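Local atomic coordinates of Pdx2 protein (Plasmodium falciparum, PDB entry 2ABW), a protein that hydrolyses glutamine to glutamate and ammonia, the ammonia being channelled to the partner synthase Pdx1 for making pyridoxal 5'-phosphate, the active form of vitamin B6. Residues A[80-85]-A[210-215]; A[170-175]-A[179-184]. All blocks are in the same frame, centred on the assembly; numbering follows the deposited sequence.

Contact 1 (A[80-85]-A[210-215]); sequences KKPIWG and YEKVKN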
ATOM      1  N   LYS A  80      -9.567  -7.336   9.492  1.00 15.26           N
ATOM      2  CA  LYS A  80      -9.968  -6.632   8.273  1.00 15.64           C
ATOM      3  C   LYS A  80      -9.776  -5.099   8.375  1.00 15.91           C
ATOM      4  O   LYS A  80     -10.603  -4.286   7.848  1.00 17.13           O
ATOM      5  CB  LYS A  80     -11.388  -6.951   7.932  1.00 18.48           C
ATOM      6  CG  LYS A  80     -11.783  -8.374   7.891  1.00 23.20           C
ATOM      7  CD  LYS A  80     -11.208  -9.058   6.764  1.00 22.87           C
ATOM      8  CE  LYS A  80     -11.890 -10.408   6.609  1.00 27.13           C
ATOM      9  NZ  LYS A  80     -11.139 -11.390   5.796  1.00 23.78           N
ATOM     10  N   LYS A  81      -8.720  -4.698   9.078  1.00 15.09           N
ATOM     11  CA  LYS A  81      -8.453  -3.288   9.206  1.00 15.52           C
ATOM     12  C   LYS A  81      -7.824  -2.779   7.902  1.00 15.63           C
ATOM     13  O   LYS A  81      -7.135  -3.483   7.208  1.00 15.83           O
ATOM     14  CB  LYS A  81      -7.568  -3.007  10.364  1.00 17.44           C
ATOM     15  CG  LYS A  81      -8.333  -3.233  11.667  1.00 18.58           C
ATOM     16  CD  LYS A  81      -7.522  -2.466  12.757  1.00 23.62           C
ATOM     17  CE  LYS A  81      -7.953  -2.694  14.045  1.00 27.73           C
ATOM     18  NZ  LYS A  81      -7.129  -2.000  15.007  1.00 22.45           N
ATOM     19  N   PRO A  82      -8.151  -1.521   7.535  1.00 15.56           N
ATOM     20  CA  PRO A  82      -7.610  -0.998   6.279  1.00 14.43           C
ATOM     21  C   PRO A  82      -6.081  -1.005   6.214  1.00 16.37           C
ATOM     22  O   PRO A  82      -5.432  -0.557   7.185  1.00 14.77           O
ATOM     23  CB  PRO A  82      -8.183   0.428   6.209  1.00 15.86           C
ATOM     24  CG  PRO A  82      -9.447   0.335   6.963  1.00 18.74           C
ATOM     25  CD  PRO A  82      -9.123  -0.603   8.135  1.00 16.83           C
ATOM     26  N   ILE A  83      -5.556  -1.374   5.045  1.00 14.46           N
ATOM     27  CA  ILE A  83      -4.120  -1.392   4.817  1.00 15.46           C
ATOM     28  C   ILE A  83      -3.835  -0.895   3.432  1.00 16.14           C
ATOM     29  O   ILE A  83      -4.556  -1.218   2.528  1.00 15.93           O
ATOM     30  CB  ILE A  83      -3.542  -2.795   5.095  1.00 16.85           C
ATOM     31  CG1 ILE A  83      -2.006  -2.752   5.117  1.00 17.26           C
ATOM     32  CG2 ILE A  83      -4.166  -3.827   4.190  1.00 15.74           C
ATOM     33  CD1 ILE A  83      -1.363  -3.949   5.761  1.00 19.20           C
ATOM     34  N   TRP A  84      -2.799  -0.122   3.329  1.00 14.47           N
ATOM     35  CA  TRP A  84      -2.327   0.464   2.050  1.00 15.36           C
ATOM     36  C   TRP A  84      -0.906   0.007   1.871  1.00 15.16           C
ATOM     37  O   TRP A  84       0.011   0.436   2.588  1.00 16.26           O
ATOM     38  CB  TRP A  84      -2.381   1.981   2.118  1.00 15.78           C
ATOM     39  CG  TRP A  84      -1.973   2.663   0.852  1.00 14.58           C
ATOM     40  CD1 TRP A  84      -1.783   2.070  -0.401  1.00 17.34           C
ATOM     41  CD2 TRP A  84      -1.772   4.045   0.685  1.00 14.35           C
ATOM     42  NE1 TRP A  84      -1.404   3.025  -1.320  1.00 16.06           N
ATOM     43  CE2 TRP A  84      -1.411   4.256  -0.670  1.00 15.88           C
ATOM     44  CE3 TRP A  84      -1.862   5.149   1.548  1.00 14.11           C
ATOM     45  CZ2 TRP A  84      -1.164   5.514  -1.169  1.00 16.10           C
ATOM     46  CZ3 TRP A  84      -1.539   6.371   1.051  1.00 14.62           C
ATOM     47  CH2 TRP A  84      -1.249   6.562  -0.289  1.00 14.83           C
ATOM     48  N   GLY A  85      -0.684  -0.849   0.889  1.00 15.15           N
ATOM     49  CA  GLY A  85       0.661  -1.207   0.495  1.00 14.81           C
ATOM     50  C   GLY A  85       1.083  -0.427  -0.708  1.00 16.45           C
ATOM     51  O   GLY A  85       0.404  -0.464  -1.714  1.00 17.28           O
ATOM     52  N   TYR A 210      -7.326   7.794   4.046  1.00 13.69           N
ATOM     53  CA  TYR A 210      -7.883   8.313   5.299  1.00 13.12           C
ATOM     54  C   TYR A 210      -9.409   8.039   5.344  1.00 13.53           C
ATOM     55  O   TYR A 210      -9.933   7.563   6.370  1.00 15.15           O
ATOM     56  CB  TYR A 210      -7.612   9.793   5.397  1.00 14.39           C
ATOM     57  CG  TYR A 210      -8.344  10.382   6.547  1.00 12.92           C
ATOM     58  CD1 TYR A 210      -7.897  10.284   7.840  1.00 14.70           C
ATOM     59  CD2 TYR A 210      -9.583  10.989   6.388  1.00 14.22           C
ATOM     60  CE1 TYR A 210      -8.628  10.802   8.905  1.00 13.83           C
ATOM     61  CE2 TYR A 210     -10.316  11.504   7.436  1.00 13.93           C
ATOM     62  CZ  TYR A 210      -9.874  11.369   8.721  1.00 14.88           C
ATOM     63  OH  TYR A 210     -10.549  11.857   9.860  1.00 14.99           O
ATOM     64  N   GLU A 211     -10.132   8.384   4.295  1.00 13.27           N
ATOM     65  CA  GLU A 211     -11.566   8.187   4.269  1.00 14.98           C
ATOM     66  C   GLU A 211     -11.897   6.695   4.410  1.00 16.17           C
ATOM     67  O   GLU A 211     -12.863   6.373   5.115  1.00 16.43           O
ATOM     68  CB  GLU A 211     -12.110   8.772   2.992  1.00 15.11           C
ATOM     69  CG  GLU A 211     -12.158  10.255   2.987  1.00 16.91           C
ATOM     70  CD  GLU A 211     -13.184  10.856   3.915  1.00 22.59           C
ATOM     71  OE1 GLU A 211     -14.189  10.200   4.212  1.00 24.09           O
ATOM     72  OE2 GLU A 211     -13.047  12.001   4.349  1.00 24.07           O
ATOM     73  N   LYS A 212     -11.047   5.819   3.866  1.00 15.47           N
ATOM     74  CA  LYS A 212     -11.241   4.369   4.016  1.00 15.64           C
ATOM     75  C   LYS A 212     -11.189   3.963   5.467  1.00 16.49           C
ATOM     76  O   LYS A 212     -11.977   3.186   6.015  1.00 16.56           O
ATOM     77  CB  LYS A 212     -10.202   3.618   3.228  1.00 16.17           C
ATOM     78  CG  LYS A 212     -10.429   2.160   3.093  1.00 16.45           C
ATOM     79  CD  LYS A 212      -9.429   1.564   2.095  1.00 17.87           C
ATOM     80  CE  LYS A 212      -9.508  -0.007   2.011  1.00 18.74           C
ATOM     81  NZ  LYS A 212     -10.747  -0.286   1.246  1.00 17.84           N
ATOM     82  N   VAL A 213     -10.180   4.484   6.157  1.00 14.24           N
ATOM     83  CA  VAL A 213      -9.985   4.208   7.612  1.00 14.64           C
ATOM     84  C   VAL A 213     -11.148   4.788   8.405  1.00 16.90           C
ATOM     85  O   VAL A 213     -11.670   4.150   9.328  1.00 16.57           O
ATOM     86  CB  VAL A 213      -8.620   4.745   8.102  1.00 13.59           C
ATOM     87  CG1 VAL A 213      -8.480   4.489   9.623  1.00 17.77           C
ATOM     88  CG2 VAL A 213      -7.459   4.126   7.362  1.00 14.50           C
ATOM     89  N   LYS A 214     -11.529   6.050   8.086  1.00 15.31           N
ATOM     90  CA  LYS A 214     -12.685   6.667   8.766  1.00 15.98           C
ATOM     91  C   LYS A 214     -13.937   5.859   8.608  1.00 17.80           C
ATOM     92  O   LYS A 214     -14.617   5.632   9.638  1.00 17.70           O
ATOM     93  CB  LYS A 214     -12.870   8.078   8.174  1.00 16.19           C
ATOM     94  CG  LYS A 214     -14.000   8.831   8.874  1.00 18.74           C
ATOM     95  CD  LYS A 214     -14.509   9.931   7.985  1.00 19.95           C
ATOM     96  CE  LYS A 214     -15.566   9.379   7.010  1.00 22.60           C
ATOM     97  NZ  LYS A 214     -16.100  10.376   6.092  1.00 25.98           N
ATOM     98  N   ASN A 215     -14.197   5.352   7.428  1.00 17.70           N
ATOM     99  CA  ASN A 215     -15.454   4.592   7.173  1.00 19.09           C
ATOM    100  C   ASN A 215     -15.385   3.263   7.929  1.00 19.14           C
ATOM    101  O   ASN A 215     -16.345   2.790   8.537  1.00 20.15           O
ATOM    102  CB  ASN A 215     -15.608   4.297   5.711  1.00 21.03           C
ATOM    103  CG  ASN A 215     -15.941   5.557   4.863  1.00 24.44           C
ATOM    104  OD1 ASN A 215     -16.426   6.484   5.365  1.00 30.64           O
ATOM    105  ND2 ASN A 215     -15.776   5.444   3.564  1.00 28.38           N
TER

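Contact 2 (A[170-175]-A[179-184]); sequences ATFSHE and PNIIAA. With PG4 (tetraethylene glycol), chain C.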
ATOM      1  N   ALA A 170      -7.015   2.547 -10.587  1.00 15.34           N
ATOM      2  CA  ALA A 170      -6.385   3.502 -11.475  1.00 14.45           C
ATOM      3  C   ALA A 170      -5.490   2.791 -12.471  1.00 16.13           C
ATOM      4  O   ALA A 170      -4.831   1.790 -12.119  1.00 14.88           O
ATOM      5  CB  ALA A 170      -5.530   4.484 -10.687  1.00 13.61           C
ATOM      6  N   THR A 171      -5.478   3.281 -13.713  1.00 14.96           N
ATOM      7  CA  THR A 171      -4.666   2.778 -14.795  1.00 15.94           C
ATOM      8  C   THR A 171      -4.007   3.970 -15.474  1.00 16.67           C
ATOM      9  O   THR A 171      -4.320   5.125 -15.219  1.00 16.53           O
ATOM     10  CB  THR A 171      -5.474   2.026 -15.818  1.00 16.23           C
ATOM     11  OG1 THR A 171      -6.413   2.930 -16.457  1.00 17.04           O
ATOM     12  CG2 THR A 171      -6.191   0.890 -15.166  1.00 18.26           C
ATOM     13  N   PHE A 172      -2.974   3.661 -16.272  1.00 16.51           N
ATOM     14  CA  PHE A 172      -2.329   4.684 -17.080  1.00 15.54           C
ATOM     15  C   PHE A 172      -1.812   4.131 -18.342  1.00 17.89           C
ATOM     16  O   PHE A 172      -1.681   2.931 -18.476  1.00 16.93           O
ATOM     17  CB  PHE A 172      -1.178   5.361 -16.336  1.00 15.10           C
ATOM     18  CG  PHE A 172       0.013   4.441 -16.014  1.00 16.23           C
ATOM     19  CD1 PHE A 172       0.050   3.763 -14.800  1.00 18.89           C
ATOM     20  CD2 PHE A 172       1.095   4.396 -16.813  1.00 18.35           C
ATOM     21  CE1 PHE A 172       1.115   2.972 -14.505  1.00 18.56           C
ATOM     22  CE2 PHE A 172       2.170   3.634 -16.500  1.00 17.68           C
ATOM     23  CZ  PHE A 172       2.177   2.942 -15.360  1.00 19.18           C
ATOM     24  N   SER A 173      -1.534   5.004 -19.290  1.00 18.95           N
ATOM     25  CA  SER A 173      -0.923   4.569 -20.521  1.00 23.54           C
ATOM     26  C   SER A 173       0.420   5.203 -20.615  1.00 25.48           C
ATOM     27  O   SER A 173       0.584   6.352 -20.225  1.00 25.59           O
ATOM     28  CB  SER A 173      -1.810   4.995 -21.701  1.00 23.51           C
ATOM     29  OG  SER A 173      -2.937   4.113 -21.674  1.00 32.54           O
ATOM     30  N   HIS A 174       1.373   4.464 -21.156  1.00 30.75           N
ATOM     31  CA  HIS A 174       2.740   4.972 -21.252  1.00 34.75           C
ATOM     32  C   HIS A 174       3.234   4.498 -22.573  1.00 37.96           C
ATOM     33  O   HIS A 174       3.012   3.345 -22.966  1.00 37.61           O
ATOM     34  CB  HIS A 174       3.604   4.442 -20.091  1.00 37.33           C
ATOM     35  CG  HIS A 174       4.979   5.049 -20.006  1.00 36.97           C
ATOM     36  ND1 HIS A 174       5.200   6.391 -19.776  1.00 42.29           N
ATOM     37  CD2 HIS A 174       6.204   4.470 -20.046  1.00 43.99           C
ATOM     38  CE1 HIS A 174       6.504   6.619 -19.733  1.00 43.31           C
ATOM     39  NE2 HIS A 174       7.137   5.468 -19.896  1.00 43.64           N
ATOM     40  N   GLU A 175       3.897   5.392 -23.275  1.00 41.16           N
ATOM     41  CA  GLU A 175       4.353   5.048 -24.614  1.00 44.44           C
ATOM     42  C   GLU A 175       5.356   3.905 -24.603  1.00 45.74           C
ATOM     43  O   GLU A 175       5.651   3.362 -25.648  1.00 47.77           O
ATOM     44  CB  GLU A 175       4.748   6.287 -25.387  1.00 45.17           C
ATOM     45  CG  GLU A 175       3.493   6.834 -26.028  1.00 47.34           C
ATOM     46  CD  GLU A 175       3.540   8.296 -26.319  1.00 49.43           C
ATOM     47  OE1 GLU A 175       4.657   8.879 -26.309  1.00 56.20           O
ATOM     48  OE2 GLU A 175       2.439   8.855 -26.584  1.00 53.17           O
ATOM     49  N   PRO A 179      -0.710   0.433 -23.119  1.00 38.50           N
ATOM     50  CA  PRO A 179      -1.900   0.993 -22.589  1.00 36.84           C
ATOM     51  C   PRO A 179      -2.319   0.149 -21.383  1.00 35.33           C
ATOM     52  O   PRO A 179      -1.942  -1.037 -21.226  1.00 37.26           O
ATOM     53  CB  PRO A 179      -2.895   0.829 -23.759  1.00 37.04           C
ATOM     54  CG  PRO A 179      -2.525  -0.515 -24.287  1.00 38.12           C
ATOM     55  CD  PRO A 179      -1.011  -0.517 -24.213  1.00 38.83           C
ATOM     56  N   ASN A 180      -3.087   0.800 -20.547  1.00 31.42           N
ATOM     57  CA  ASN A 180      -3.857   0.213 -19.517  1.00 28.87           C
ATOM     58  C   ASN A 180      -3.027  -0.521 -18.497  1.00 25.17           C
ATOM     59  O   ASN A 180      -3.475  -1.528 -17.921  1.00 24.41           O
ATOM     60  CB  ASN A 180      -4.930  -0.667 -20.118  1.00 30.11           C
ATOM     61  CG  ASN A 180      -5.722   0.078 -21.172  1.00 32.15           C
ATOM     62  OD1 ASN A 180      -6.053   1.262 -20.974  1.00 32.90           O
ATOM     63  ND2 ASN A 180      -5.982  -0.573 -22.314  1.00 34.05           N
ATOM     64  N   ILE A 181      -1.906   0.098 -18.163  1.00 19.08           N
ATOM     65  CA  ILE A 181      -1.063  -0.411 -17.052  1.00 19.29           C
ATOM     66  C   ILE A 181      -1.819  -0.149 -15.746  1.00 16.99           C
ATOM     67  O   ILE A 181      -2.379   0.928 -15.551  1.00 16.65           O
ATOM     68  CB  ILE A 181       0.326   0.254 -17.040  0.50 19.22           C
ATOM     69  CG1 ILE A 181       1.017   0.112 -18.400  0.50 19.92           C
ATOM     70  CG2 ILE A 181       1.167  -0.338 -15.941  0.50 19.82           C
ATOM     71  CD1 ILE A 181       2.465   0.638 -18.422  0.50 21.33           C
ATOM     72  N   ILE A 182      -1.914  -1.150 -14.862  1.00 16.48           N
ATOM     73  CA  ILE A 182      -2.665  -1.013 -13.613  1.00 16.60           C
ATOM     74  C   ILE A 182      -1.765  -0.367 -12.568  1.00 17.24           C
ATOM     75  O   ILE A 182      -0.726  -0.913 -12.222  1.00 18.58           O
ATOM     76  CB  ILE A 182      -3.151  -2.381 -13.121  1.00 15.92           C
ATOM     77  CG1 ILE A 182      -4.064  -3.026 -14.175  1.00 18.84           C
ATOM     78  CG2 ILE A 182      -3.880  -2.261 -11.731  1.00 19.94           C
ATOM     79  CD1 ILE A 182      -4.492  -4.472 -13.843  1.00 23.26           C
ATOM     80  N   ALA A 183      -2.205   0.801 -12.074  1.00 15.13           N
ATOM     81  CA  ALA A 183      -1.470   1.568 -11.100  1.00 15.22           C
ATOM     82  C   ALA A 183      -1.938   1.351  -9.639  1.00 15.17           C
ATOM     83  O   ALA A 183      -1.144   1.493  -8.727  1.00 14.43           O
ATOM     84  CB  ALA A 183      -1.480   3.083 -11.474  1.00 16.16           C
ATOM     85  N   ALA A 184      -3.231   1.121  -9.454  1.00 14.62           N
ATOM     86  CA  ALA A 184      -3.822   1.008  -8.125  1.00 12.98           C
ATOM     87  C   ALA A 184      -4.947   0.036  -8.190  1.00 15.38           C
ATOM     88  O   ALA A 184      -5.739  -0.053  -9.143  1.00 14.67           O
ATOM     89  CB  ALA A 184      -4.304   2.326  -7.690  1.00 13.04           C
TER
HETATM   90  O1  PG4 C1101     -10.544   1.396 -17.888  1.00 45.49           O
HETATM   91  C1  PG4 C1101     -11.945   1.584 -18.038  1.00 43.04           C
HETATM   92  C2  PG4 C1101     -12.466   2.929 -17.568  1.00 38.33           C
HETATM   93  O2  PG4 C1101     -11.758   4.062 -18.161  1.00 30.96           O
HETATM   94  C3  PG4 C1101     -12.416   4.662 -19.293  1.00 27.46           C
HETATM   95  C4  PG4 C1101     -11.612   5.885 -19.738  1.00 26.27           C
HETATM   96  O3  PG4 C1101     -10.332   5.489 -20.282  1.00 23.86           O
HETATM   97  C5  PG4 C1101      -9.487   6.598 -20.482  1.00 23.50           C
HETATM   98  C6  PG4 C1101      -8.166   6.128 -21.036  1.00 25.35           C
HETATM   99  O4  PG4 C1101      -7.460   5.519 -19.948  1.00 27.53           O
HETATM  100  C7  PG4 C1101      -6.172   5.076 -20.344  1.00 28.48           C
HETATM  101  C8  PG4 C1101      -5.456   4.384 -19.208  1.00 26.81           C
HETATM  102  O5  PG4 C1101      -6.146   3.158 -19.049  1.00 27.27           O

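Contact 1 (A[80-85]-A[210-215])
Pro82 meets Val213 and Lys212 where the loop leading into strand 83-86 runs beneath helix 204-219, a small example of how a helix is seated on the sheet of an α/β fold. The apolar part comes first. Pro82 CB approaches Val213 CG2 at 3.9 Å, the closest approach between two side chains here. Val213 makes it with the branch lying anti to its own carbonyl carbon, while CG1 stands anti to the backbone N (chi1 178°). Beside this pair, Pro82 CG reaches the helix backbone, 3.9 Å from Lys212 O and 4.0 Å from Val213 CA. The aliphatic chain of Lys212 flanks the proline, its CG 4.2 Å from Pro82 CB. Phe209 and Tyr216 of the same helix also touch Pro82, and Val213 packs on Ile4 and Ile6 of strand 4-9.

Polar bonding plays no part between the two segments. Lys212 sends its ammonium group past the proline to a salt bridge with Glu186 and a hydrogen bond to Asn188 O. On the helix itself, Lys214, one turn on from Glu211, forms a salt bridge with it, NZ to OE1 2.7 Å, using the syn lone pair of OE1.

With no hydrogen bond to fix direction, the join between loop and helix rests on apolar contact burying just 145 Å² in all, both sides summed, and lysine serves it with its methylenes while its charge is satisfied elsewhere.

Contact 2 (A[170-175]-A[179-184])
Phe172 and Ile181 exchange two backbone hydrogen bonds, Phe172 N to Ile181 O and Ile181 N to Phe172 O, both 2.9 Å, in a hairpin that illustrates how bulges reshape antiparallel strands. Asn180 and Ile181 both face Phe172, a G1 bulge in which Asn180 takes the positive phi (61°). A classic bulge follows: Ala183 N at 2.8 Å and Ala184 N at 3.2 Å share Ala170 O from the same face of its carbonyl plane. Ala170 N returns a bond to Ala184 O.

A tetraethylene glycol, probably from the crystallisation liquor, bridges the strands through its terminal O5, which accepts from Thr171 OG1 at 2.6 Å and donates to Asn180 OD1 at 2.7 Å. The threonine hydroxyl is set between the backbone N and the carbonyl carbon (chi1 64°), where it is also hydrogen-bonded to Asn136 ND2.

On the other side of the hairpin, Ile181 lies over a face of the Phe172 ring as a CH-pi contact, CB 3.8 Å from the centroid in the conformer described, one of two. Ala183 CB and His174 CB stand at the ring edge.

Strand 130-137 flanks 167-174: Phe172 rests on its Cys133, Ala183 on Leu135 and Ala170 on Ile137, while His174 stacks with Phe131. Strand 190-193 borders 180-187. From the face that carries Thr171, Ile182 packs against Ile158 and Ile161 of strand 157-161.

In the fold
Both contacts reach one nine-stranded mixed sheet, contact 1 through strand 83-86 and contact 2 through both its strands; their centres are 23 Å apart and their nearest atoms about 7 Å apart, without touching. In sequence the hairpin of contact 2 falls between residues 80-85 and 210-215, the two halves of contact 1. Within the sheet, strand 83-86 is followed by 190-193, then 180-187 and 167-174, so a single strand separates the two contacts. Strand 83-86 leads to the nucleophile Cys87, and the chain passes His196 and Glu198 of the charge relay between strand 190-193 and helix 204-219. The shared sheet thus connects the hairpin to the strands bordering the catalytic residues.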